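Local coordinates for Alpha/beta hydrolase fold protein (Nakamurella multipartita, PDB 4Y7D), which is probably a hydrolase of the alpha/beta hydrolase fold, though its natural substrate is not known, at residues Asp83-Ala86 against Glu87-Ala91; Tyr114-Ala117 against Ala118-Asp122; Ser172-Ile175 against Ala176-His180; His278-Phe281 against Trp282-Asp286. All coordinates share one frame; numbering follows the deposited sequence. Where two conformers were deposited one is given.

Overall arrangement
All four contacts are local and follow one another along the chain. Each is one continuous run, so none closes a long loop, nests in another or crosses one. Contact 1 lies within helix 82-95. Contact 2 is the end of helix 110-119, between strands 101-106 and 124-130. These two touch through salt bridges to Arg119 from Glu87 and, in one of its two conformers, from Asp83, which tie the helices together. Contact 3 ends helix 167-177 at a sodium ion, on the opposite side of the chain's centre from both. Contact 4 is the short helix 280-283 after the last strand, 269-273. It meets contact 3, their centres about 12 Å apart, where Leu279 packs on Glu178 and Thr174.

Contact 1 (Asp83-Ala86 against Glu87-Ala91); sequences DEQA and ELYAA
Tyr89 lays one face of its ring over the carbonyl of Gln85, one turn back along helix 82-95 of this alpha/beta hydrolase fold. Gln85 O sits 3.1 Å above the ring plane, over its centre. The same oxygen accepts the helical bond from Tyr89 N at 3.0 Å. CG of Tyr89 is anti to its carbonyl carbon (chi1 -54°), which folds the ring back over the preceding turn. The side chains of Gln85 and Tyr89 leave the helix together in a common direction. Their amide and ring planes are 57° apart. The next rung is Ala90 N to Ala86 O, also 3.0 Å.

Outside this run, Tyr89 OH bonds to Ser112 OG, and Gln85 NE2 bonds to Gly79 O. A leucine in place of Tyr89 would probably leave Ser112 without this partner and Gln85 O without its aromatic cover. On another side of the helix Asp83 and Glu87 stand one turn apart. Both are acids, and both form salt bridges with Arg119, Asp83 in one of its two conformers, which probably offsets their like charges. Glu87 OE1 takes two donors, Arg119 NH1 and His120 NE2.

Contact 2 (Tyr114-Ala117 against Ala118-Asp122); sequences YRLA and ARHPD
Arg115 and Arg119, one helical turn apart, bring their side chains together at an angle, with guanidinium planes turned 38° from each other. Arg115 NH2 comes to the edge of the Arg119 guanidinium, near its plane. It lies 3.7 Å from Arg119 CD and 3.8 Å from Arg119 NE. Arg119 CB sits over one face of the Arg115 group. The Arg115 chain bends at chi2 and chi3 (-52° and -67°), and these bends curl its end toward Arg119. Like charges are close here, but the acids Asp83 and Glu87 of helix 82-95 probably balance them. Arg115 NH2 meets Asp83 OD1 in one of the two Asp83 conformers, while Arg115 NH1 bonds to Leu233 O and forms a salt bridge with Glu234.

The side chain of Leu116 runs nearly perpendicular to that of His120. Leu116 CD1 meets His120 CB at 3.8 Å and approaches the imidazole ring obliquely. His120 CD2 in turn lies 3.7 Å above the Arg119 guanidinium plane, toward its rim, and His120 NE2 is held by Glu87.

Residues 114-119 are the last turns of helix 110-119, the helix of a beta-alpha-beta unit between strands 101-106 and 124-130. The backbone departs from the helix at His120, yet His120 N still bonds to Leu116 O at 2.8 Å. Leu116 also packs on Ala86 and Tyr89 of helix 82-95, while on the sheet side Tyr114 touches Leu127 and bonds through OH to Ser129 OG. Pro121 starts a 3-10 segment. Its CB rests 3.7 Å from Ala117 O.

Contact 3 (Ser172-Ile175 against Ala176-His180); sequences SATI and AAEGH. With NA (sodium ion), chain D.
Glu178 folds its side chain back on Thr174 at the C-terminal end of helix 167-177. This helix belongs to the helical insertion between strands 124-130 and 242-247, consistent with the cap of alpha/beta hydrolases. Glu178 CG lies 3.3 Å from Thr174 O, while Glu178 N bonds to the same oxygen at 3.0 Å. A second, weak bond runs from Glu178 N to Ile175 O. CG of Glu178 is anti to its carbonyl carbon (chi1 -65°), which sets it beside the backbone N and close to the outer end of the Thr174 carbonyl.

The packed side of the helix is that of Ile175 and Thr174. Ile175 is buried against Val186, Arg189 and Ile193 of helix 183-194. Thr174 touches Thr203 and Ala207 of helix 197-209, and its OG1 bonds to Leu170 O. The methyl contact across the turn is looser: Thr174 CG2 is 4.3 Å from Glu178 CG.

Another flank is wetter. Ala173 and Ala177 are exposed there, and the backbone bond from Ala177 N to Ala173 O holds this turn.

At the helix end the departing chain binds a sodium ion with two main-chain carbonyls. The backbone leaves the helix at Glu178, and Gly179 is extended. Four waters fill the rest of the six-atom shell. One also gives a weak hydrogen bond to Ala177 O. Ala176 O and Gly179 O each lie 2.3 Å from the sodium ion.

Contact 4 (His278-Phe281 against Trp282-Asp286); sequences HLAF and WVHPD
Phe281 and Trp282 make a T-shaped (edge-to-face) pair between neighbouring residues. The edge of the Phe281 ring points at the Trp282 face, with planes at 89° and centroids 4.8 Å apart. Phe281 CD2 leads and stands 3.4 Å above the indole plane. CG of Phe281 is anti to its N (chi1 175°), whereas CG of Trp282 lies beside its own N (chi1 -65°). With these torsions the two side chains meet edge to face. Trp282 also stacks on Phe202, and its NE1 bonds to Met52 O. An alanine in place of Trp282 would probably leave the Phe281 edge without its aromatic face and Met52 O without this donor.

Aliphatic contacts are fewer. Leu279 CB meets Val283 CG2 at 3.7 Å, and Ala280 CB meets His284 CB at 3.9 Å.

The backbone bonds make the short helix 280-283. Leu279 O takes Trp282 N and Val283 N from opposite faces of its carbonyl plane. His284 N bonds to Ala280 O at 2.9 Å. Beyond this turn, Asp286 N gives a hydrogen bond to His284 ND1 at 3.0 Å, and His284 NE2 bonds to Asp274 O.

Just before the helix, His278 bonds to Ser107 and Asp250. This set is consistent with the Ser-His-Asp catalytic triad of the fold. The chemistry implies that backbone bonds and an aromatic pair hold the turn that follows this probably catalytic histidine in sequence.

Contact 1 (Asp83-Ala86 against Glu87-Ala91)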
loop_
_atom_site.group_PDB
_atom_site.type_symbol
_atom_site.label_atom_id
_atom_site.label_comp_id
_atom_site.label_asym_id
_atom_site.label_seq_id
_atom_site.Cartn_x
_atom_site.Cartn_y
_atom_site.Cartn_z
ATOM N N ASP A 83 2.003 13.549 8.467
ATOM C CA ASP A 83 2.732 13.614 9.730
ATOM C C ASP A 83 1.884 13.195 10.930
ATOM O O ASP A 83 2.388 12.475 11.819
ATOM C CB ASP A 83 3.310 14.994 9.975
ATOM C CG ASP A 83 4.396 14.974 11.014
ATOM O OD1 ASP A 83 5.496 14.395 10.759
ATOM O OD2 ASP A 83 4.146 15.533 12.084
ATOM N N GLU A 84 0.613 13.603 10.950
ATOM C CA GLU A 84 -0.313 13.148 11.982
ATOM C C GLU A 84 -0.606 11.626 11.904
ATOM O O GLU A 84 -0.779 10.981 12.913
ATOM C CB GLU A 84 -1.615 13.917 11.932
ATOM C CG GLU A 84 -1.391 15.364 12.316
ATOM C CD GLU A 84 -2.545 16.305 11.980
ATOM O OE1 GLU A 84 -3.417 15.986 11.167
ATOM O OE2 GLU A 84 -2.547 17.376 12.570
ATOM N N GLN A 85 -0.694 11.082 10.691
ATOM C CA GLN A 85 -0.855 9.644 10.551
ATOM C C GLN A 85 0.368 8.900 11.068
ATOM O O GLN A 85 0.204 7.889 11.751
ATOM C CB GLN A 85 -1.251 9.283 9.109
ATOM C CG GLN A 85 -2.619 9.864 8.797
ATOM C CD GLN A 85 -3.235 9.478 7.476
ATOM O OE1 GLN A 85 -2.687 8.657 6.731
ATOM N NE2 GLN A 85 -4.439 10.037 7.201
ATOM N N ALA A 86 1.578 9.390 10.779
ATOM C CA ALA A 86 2.793 8.828 11.389
ATOM C C ALA A 86 2.709 8.867 12.934
ATOM O O ALA A 86 3.070 7.880 13.619
ATOM C CB ALA A 86 4.003 9.580 10.939
ATOM N N GLU A 87 2.254 9.992 13.474
ATOM C CA GLU A 87 2.097 10.149 14.920
ATOM C C GLU A 87 1.125 9.132 15.465
ATOM O O GLU A 87 1.361 8.551 16.540
ATOM C CB GLU A 87 1.671 11.558 15.307
ATOM C CG GLU A 87 1.993 11.910 16.753
ATOM C CD GLU A 87 3.503 11.933 17.055
ATOM O OE1 GLU A 87 4.311 12.297 16.187
ATOM O OE2 GLU A 87 3.871 11.639 18.207
ATOM N N LEU A 88 0.079 8.839 14.712
ATOM C CA LEU A 88 -0.886 7.819 15.097
ATOM C C LEU A 88 -0.275 6.457 15.101
ATOM O O LEU A 88 -0.511 5.697 16.015
ATOM C CB LEU A 88 -2.091 7.823 14.136
ATOM C CG LEU A 88 -3.243 6.866 14.412
ATOM C CD1 LEU A 88 -3.916 7.127 15.737
ATOM C CD2 LEU A 88 -4.278 6.913 13.302
ATOM N N TYR A 89 0.553 6.142 14.108
ATOM C CA TYR A 89 1.176 4.827 14.069
ATOM C C TYR A 89 2.098 4.618 15.272
ATOM O O TYR A 89 2.158 3.532 15.881
ATOM C CB TYR A 89 2.038 4.607 12.786
ATOM C CG TYR A 89 1.313 4.850 11.470
ATOM C CD1 TYR A 89 -0.078 4.669 11.375
ATOM C CD2 TYR A 89 2.021 5.225 10.338
ATOM C CE1 TYR A 89 -0.743 4.878 10.174
ATOM C CE2 TYR A 89 1.356 5.478 9.135
ATOM C CZ TYR A 89 -0.003 5.301 9.069
ATOM O OH TYR A 89 -0.682 5.578 7.927
ATOM N N ALA A 90 2.843 5.645 15.624
ATOM C CA ALA A 90 3.755 5.543 16.809
ATOM C C ALA A 90 2.915 5.391 18.063
ATOM O O ALA A 90 3.280 4.634 18.970
ATOM C CB ALA A 90 4.650 6.790 16.901
ATOM N N ALA A 91 1.798 6.107 18.124
ATOM C CA ALA A 91 0.880 5.960 19.261
ATOM C C ALA A 91 0.211 4.575 19.304
ATOM O O ALA A 91 -0.029 4.015 20.379
ATOM C CB ALA A 91 -0.158 7.076 19.239
#

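Contact 2 (Tyr114-Ala117 against Ala118-Asp122)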
loop_
_atom_site.group_PDB
_atom_site.type_symbol
_atom_site.label_atom_id
_atom_site.label_comp_id
_atom_site.label_asym_id
_atom_site.label_seq_id
_atom_site.Cartn_x
_atom_site.Cartn_y
_atom_site.Cartn_z
ATOM N N TYR A 114 6.777 7.176 5.238
ATOM C CA TYR A 114 7.989 7.952 5.189
ATOM C C TYR A 114 8.089 8.906 6.381
ATOM O O TYR A 114 9.187 9.021 6.988
ATOM C CB TYR A 114 8.151 8.714 3.903
ATOM C CG TYR A 114 8.470 7.872 2.693
ATOM C CD1 TYR A 114 9.542 6.946 2.698
ATOM C CD2 TYR A 114 7.698 7.958 1.551
ATOM C CE1 TYR A 114 9.867 6.226 1.582
ATOM C CE2 TYR A 114 8.012 7.232 0.398
ATOM C CZ TYR A 114 9.080 6.344 0.419
ATOM O OH TYR A 114 9.405 5.623 -0.692
ATOM N N ARG A 115 7.005 9.574 6.742
ATOM C CA ARG A 115 7.059 10.442 7.924
ATOM C C ARG A 115 7.389 9.687 9.238
ATOM O O ARG A 115 8.075 10.222 10.130
ATOM C CB ARG A 115 5.781 11.264 8.093
ATOM C CG ARG A 115 5.572 12.373 7.056
ATOM C CD ARG A 115 6.781 13.298 6.908
ATOM N NE ARG A 115 6.968 14.078 8.128
ATOM C CZ ARG A 115 8.082 14.692 8.476
ATOM N NH1 ARG A 115 9.216 14.537 7.777
ATOM N NH2 ARG A 115 8.076 15.405 9.600
ATOM N N LEU A 116 6.849 8.490 9.376
ATOM C CA LEU A 116 7.130 7.673 10.548
ATOM C C LEU A 116 8.628 7.346 10.580
ATOM O O LEU A 116 9.304 7.521 11.597
ATOM C CB LEU A 116 6.310 6.385 10.500
ATOM C CG LEU A 116 6.488 5.459 11.715
ATOM C CD1 LEU A 116 5.983 6.116 13.010
ATOM C CD2 LEU A 116 5.801 4.137 11.507
ATOM N N ALA A 117 9.173 6.898 9.444
ATOM C CA ALA A 117 10.597 6.581 9.398
ATOM C C ALA A 117 11.493 7.813 9.611
ATOM O O ALA A 117 12.556 7.702 10.229
ATOM C CB ALA A 117 10.969 5.842 8.092
ATOM N N ALA A 118 11.069 8.971 9.096
ATOM C CA ALA A 118 11.823 10.224 9.196
ATOM C C ALA A 118 11.834 10.798 10.586
ATOM O O ALA A 118 12.890 11.200 11.083
ATOM C CB ALA A 118 11.270 11.274 8.207
ATOM N N ARG A 119 10.672 10.884 11.217
ATOM C CA ARG A 119 10.520 11.574 12.476
ATOM C C ARG A 119 10.509 10.680 13.689
ATOM O O ARG A 119 10.791 11.153 14.786
ATOM C CB ARG A 119 9.244 12.453 12.392
ATOM C CG ARG A 119 9.133 13.498 13.503
ATOM C CD ARG A 119 8.077 14.565 13.200
ATOM N NE ARG A 119 6.801 13.933 12.905
ATOM C CZ ARG A 119 5.986 13.415 13.827
ATOM N NH1 ARG A 119 6.315 13.484 15.130
ATOM N NH2 ARG A 119 4.840 12.814 13.448
ATOM N N HIS A 120 10.239 9.386 13.520
ATOM C CA HIS A 120 10.274 8.390 14.575
ATOM C C HIS A 120 11.227 7.244 14.193
ATOM O O HIS A 120 10.839 6.066 14.196
ATOM C CB HIS A 120 8.874 7.826 14.783
ATOM C CG HIS A 120 7.871 8.811 15.301
ATOM N ND1 HIS A 120 7.608 8.950 16.641
ATOM C CD2 HIS A 120 7.036 9.661 14.662
ATOM C CE1 HIS A 120 6.678 9.872 16.808
ATOM N NE2 HIS A 120 6.305 10.304 15.622
ATOM N N PRO A 121 12.479 7.558 13.859
ATOM C CA PRO A 121 13.403 6.497 13.404
ATOM C C PRO A 121 13.623 5.352 14.396
ATOM O O PRO A 121 13.831 4.211 13.996
ATOM C CB PRO A 121 14.718 7.273 13.159
ATOM C CG PRO A 121 14.625 8.432 14.121
ATOM C CD PRO A 121 13.181 8.858 13.969
ATOM N N ASP A 122 13.542 5.637 15.688
ATOM C CA ASP A 122 13.703 4.582 16.688
ATOM C C ASP A 122 12.574 3.529 16.648
ATOM O O ASP A 122 12.718 2.482 17.277
ATOM C CB ASP A 122 13.725 5.195 18.109
ATOM C CG ASP A 122 14.982 6.032 18.376
ATOM O OD1 ASP A 122 15.933 6.019 17.569
ATOM O OD2 ASP A 122 15.016 6.707 19.431
#

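Contact 3 (Ser172-Ile175 against Ala176-His180)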
loop_
_atom_site.group_PDB
_atom_site.type_symbol
_atom_site.label_atom_id
_atom_site.label_comp_id
_atom_site.label_asym_id
_atom_site.label_seq_id
_atom_site.Cartn_x
_atom_site.Cartn_y
_atom_site.Cartn_z
ATOM N N SER A 172 -7.772 -8.555 -16.014
ATOM C CA SER A 172 -7.381 -7.882 -17.232
ATOM C C SER A 172 -7.581 -6.362 -17.164
ATOM O O SER A 172 -6.686 -5.611 -17.511
ATOM C CB SER A 172 -8.128 -8.471 -18.412
ATOM O OG SER A 172 -7.702 -7.890 -19.635
ATOM N N ALA A 173 -8.746 -5.930 -16.713
ATOM C CA ALA A 173 -9.038 -4.530 -16.570
ATOM C C ALA A 173 -8.089 -3.839 -15.618
ATOM O O ALA A 173 -7.636 -2.714 -15.876
ATOM C CB ALA A 173 -10.470 -4.355 -16.094
ATOM N N THR A 174 -7.760 -4.522 -14.522
ATOM C CA THR A 174 -6.888 -3.971 -13.496
ATOM C C THR A 174 -5.425 -3.855 -14.005
ATOM O O THR A 174 -4.787 -2.818 -13.849
ATOM C CB THR A 174 -6.956 -4.827 -12.207
ATOM O OG1 THR A 174 -8.333 -4.894 -11.750
ATOM C CG2 THR A 174 -6.071 -4.216 -11.130
ATOM N N ILE A 175 -4.918 -4.911 -14.631
ATOM C CA ILE A 175 -3.534 -4.863 -15.176
ATOM C C ILE A 175 -3.406 -3.751 -16.229
ATOM O O ILE A 175 -2.446 -2.961 -16.217
ATOM C CB ILE A 175 -3.098 -6.231 -15.711
ATOM C CG1 ILE A 175 -3.018 -7.231 -14.558
ATOM C CG2 ILE A 175 -1.757 -6.154 -16.476
ATOM C CD1 ILE A 175 -2.290 -6.749 -13.322
ATOM N N ALA A 176 -4.400 -3.646 -17.102
ATOM C CA ALA A 176 -4.393 -2.543 -18.079
ATOM C C ALA A 176 -4.465 -1.154 -17.436
ATOM O O ALA A 176 -3.749 -0.263 -17.862
ATOM C CB ALA A 176 -5.498 -2.706 -19.129
ATOM N N ALA A 177 -5.293 -0.978 -16.413
ATOM C CA ALA A 177 -5.425 0.303 -15.776
ATOM C C ALA A 177 -4.166 0.709 -15.030
ATOM O O ALA A 177 -3.935 1.895 -14.833
ATOM C CB ALA A 177 -6.589 0.288 -14.785
ATOM N N GLU A 178 -3.403 -0.259 -14.533
ATOM C CA GLU A 178 -2.323 0.051 -13.592
ATOM C C GLU A 178 -0.944 0.082 -14.206
ATOM O O GLU A 178 0.069 0.206 -13.480
ATOM C CB GLU A 178 -2.386 -0.920 -12.408
ATOM C CG GLU A 178 -3.653 -0.725 -11.591
ATOM C CD GLU A 178 -3.717 0.670 -11.010
ATOM O OE1 GLU A 178 -2.792 1.056 -10.276
ATOM O OE2 GLU A 178 -4.730 1.368 -11.249
ATOM N N GLY A 179 -0.906 -0.018 -15.539
ATOM C CA GLY A 179 0.355 0.000 -16.272
ATOM C C GLY A 179 0.221 0.639 -17.638
ATOM O O GLY A 179 -0.913 0.958 -18.104
ATOM N N HIS A 180 1.385 0.818 -18.262
ATOM C CA HIS A 180 1.498 1.327 -19.633
ATOM C C HIS A 180 1.795 0.207 -20.617
ATOM O O HIS A 180 2.297 0.474 -21.714
ATOM C CB HIS A 180 2.647 2.335 -19.693
ATOM C CG HIS A 180 2.383 3.608 -18.952
ATOM N ND1 HIS A 180 1.336 4.451 -19.269
ATOM C CD2 HIS A 180 3.067 4.214 -17.957
ATOM C CE1 HIS A 180 1.368 5.506 -18.471
ATOM N NE2 HIS A 180 2.415 5.395 -17.676
HETATM NA NA NA D . -2.736 0.984 -19.543
HETATM O O HOH W 1 -3.009 3.019 -17.774
HETATM O O HOH W 2 -1.841 2.306 -21.389
HETATM O O HOH W 3 -2.134 -1.265 -20.612
HETATM O O HOH W 4 -4.822 0.768 -20.771
#

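Contact 4 (His278-Phe281 against Trp282-Asp286)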
loop_
_atom_site.group_PDB
_atom_site.type_symbol
_atom_site.label_atom_id
_atom_site.label_comp_id
_atom_site.label_asym_id
_atom_site.label_seq_id
_atom_site.Cartn_x
_atom_site.Cartn_y
_atom_site.Cartn_z
ATOM N N HIS A 278 1.590 -1.174 -11.439
ATOM C CA HIS A 278 1.510 -0.766 -10.038
ATOM C C HIS A 278 1.442 -1.952 -9.051
ATOM O O HIS A 278 1.847 -1.815 -7.894
ATOM C CB HIS A 278 0.313 0.172 -9.840
ATOM C CG HIS A 278 0.376 0.975 -8.586
ATOM N ND1 HIS A 278 1.511 1.677 -8.196
ATOM C CD2 HIS A 278 -0.584 1.278 -7.687
ATOM C CE1 HIS A 278 1.239 2.362 -7.103
ATOM N NE2 HIS A 278 -0.025 2.132 -6.772
ATOM N N LEU A 279 0.979 -3.121 -9.501
ATOM C CA LEU A 279 0.849 -4.317 -8.659
ATOM C C LEU A 279 2.068 -5.245 -8.762
ATOM O O LEU A 279 2.082 -6.343 -8.183
ATOM C CB LEU A 279 -0.389 -5.141 -9.079
ATOM C CG LEU A 279 -1.762 -4.593 -8.643
ATOM C CD1 LEU A 279 -2.138 -3.308 -9.312
ATOM C CD2 LEU A 279 -2.844 -5.646 -8.895
ATOM N N ALA A 280 3.095 -4.824 -9.477
ATOM C CA ALA A 280 4.248 -5.703 -9.742
ATOM C C ALA A 280 4.857 -6.480 -8.568
ATOM O O ALA A 280 5.238 -7.632 -8.726
ATOM C CB ALA A 280 5.339 -4.898 -10.434
ATOM N N PHE A 281 4.988 -5.856 -7.413
ATOM C CA PHE A 281 5.677 -6.493 -6.277
ATOM C C PHE A 281 4.941 -7.801 -5.900
ATOM O O PHE A 281 5.574 -8.696 -5.386
ATOM C CB PHE A 281 5.733 -5.500 -5.118
ATOM C CG PHE A 281 6.309 -6.023 -3.832
ATOM C CD1 PHE A 281 7.643 -6.287 -3.694
ATOM C CD2 PHE A 281 5.492 -6.196 -2.709
ATOM C CE1 PHE A 281 8.158 -6.677 -2.475
ATOM C CE2 PHE A 281 6.013 -6.642 -1.499
ATOM C CZ PHE A 281 7.350 -6.862 -1.385
ATOM N N TRP A 282 3.627 -7.874 -6.152
ATOM C CA TRP A 282 2.848 -9.061 -5.904
ATOM C C TRP A 282 2.565 -9.916 -7.113
ATOM O O TRP A 282 2.420 -11.137 -6.950
ATOM C CB TRP A 282 1.516 -8.747 -5.204
ATOM C CG TRP A 282 1.714 -8.185 -3.806
ATOM C CD1 TRP A 282 1.766 -8.894 -2.618
ATOM C CD2 TRP A 282 1.889 -6.808 -3.451
ATOM N NE1 TRP A 282 1.940 -8.041 -1.563
ATOM C CE2 TRP A 282 2.017 -6.753 -2.035
ATOM C CE3 TRP A 282 1.921 -5.608 -4.183
ATOM C CZ2 TRP A 282 2.240 -5.580 -1.364
ATOM C CZ3 TRP A 282 2.123 -4.423 -3.498
ATOM C CH2 TRP A 282 2.269 -4.425 -2.091
ATOM N N VAL A 283 2.462 -9.334 -8.292
ATOM C CA VAL A 283 2.003 -10.098 -9.454
ATOM C C VAL A 283 2.993 -10.250 -10.622
ATOM O O VAL A 283 2.713 -10.988 -11.564
ATOM C CB VAL A 283 0.637 -9.582 -9.979
ATOM C CG1 VAL A 283 -0.362 -9.507 -8.825
ATOM C CG2 VAL A 283 0.771 -8.269 -10.750
ATOM N N HIS A 284 4.144 -9.584 -10.569
ATOM C CA HIS A 284 5.113 -9.637 -11.691
ATOM C C HIS A 284 5.760 -11.015 -11.668
ATOM O O HIS A 284 5.969 -11.586 -10.579
ATOM C CB HIS A 284 6.124 -8.511 -11.525
ATOM C CG HIS A 284 7.112 -8.389 -12.635
ATOM N ND1 HIS A 284 8.195 -9.232 -12.754
ATOM C CD2 HIS A 284 7.184 -7.549 -13.695
ATOM C CE1 HIS A 284 8.891 -8.925 -13.830
ATOM N NE2 HIS A 284 8.302 -7.903 -14.413
ATOM N N PRO A 285 6.101 -11.576 -12.838
ATOM C CA PRO A 285 6.641 -12.953 -12.839
ATOM C C PRO A 285 7.965 -13.134 -12.129
ATOM O O PRO A 285 8.281 -14.220 -11.776
ATOM C CB PRO A 285 6.800 -13.275 -14.336
ATOM C CG PRO A 285 6.761 -11.935 -15.031
ATOM C CD PRO A 285 5.820 -11.109 -14.203
ATOM N N ASP A 286 8.734 -12.071 -11.945
ATOM C CA ASP A 286 10.020 -12.111 -11.231
ATOM C C ASP A 286 9.952 -11.494 -9.829
ATOM O O ASP A 286 11.018 -11.133 -9.249
ATOM C CB ASP A 286 11.068 -11.372 -12.069
ATOM C CG ASP A 286 11.176 -11.949 -13.484
ATOM O OD1 ASP A 286 10.986 -13.155 -13.666
ATOM O OD2 ASP A 286 11.373 -11.177 -14.411
#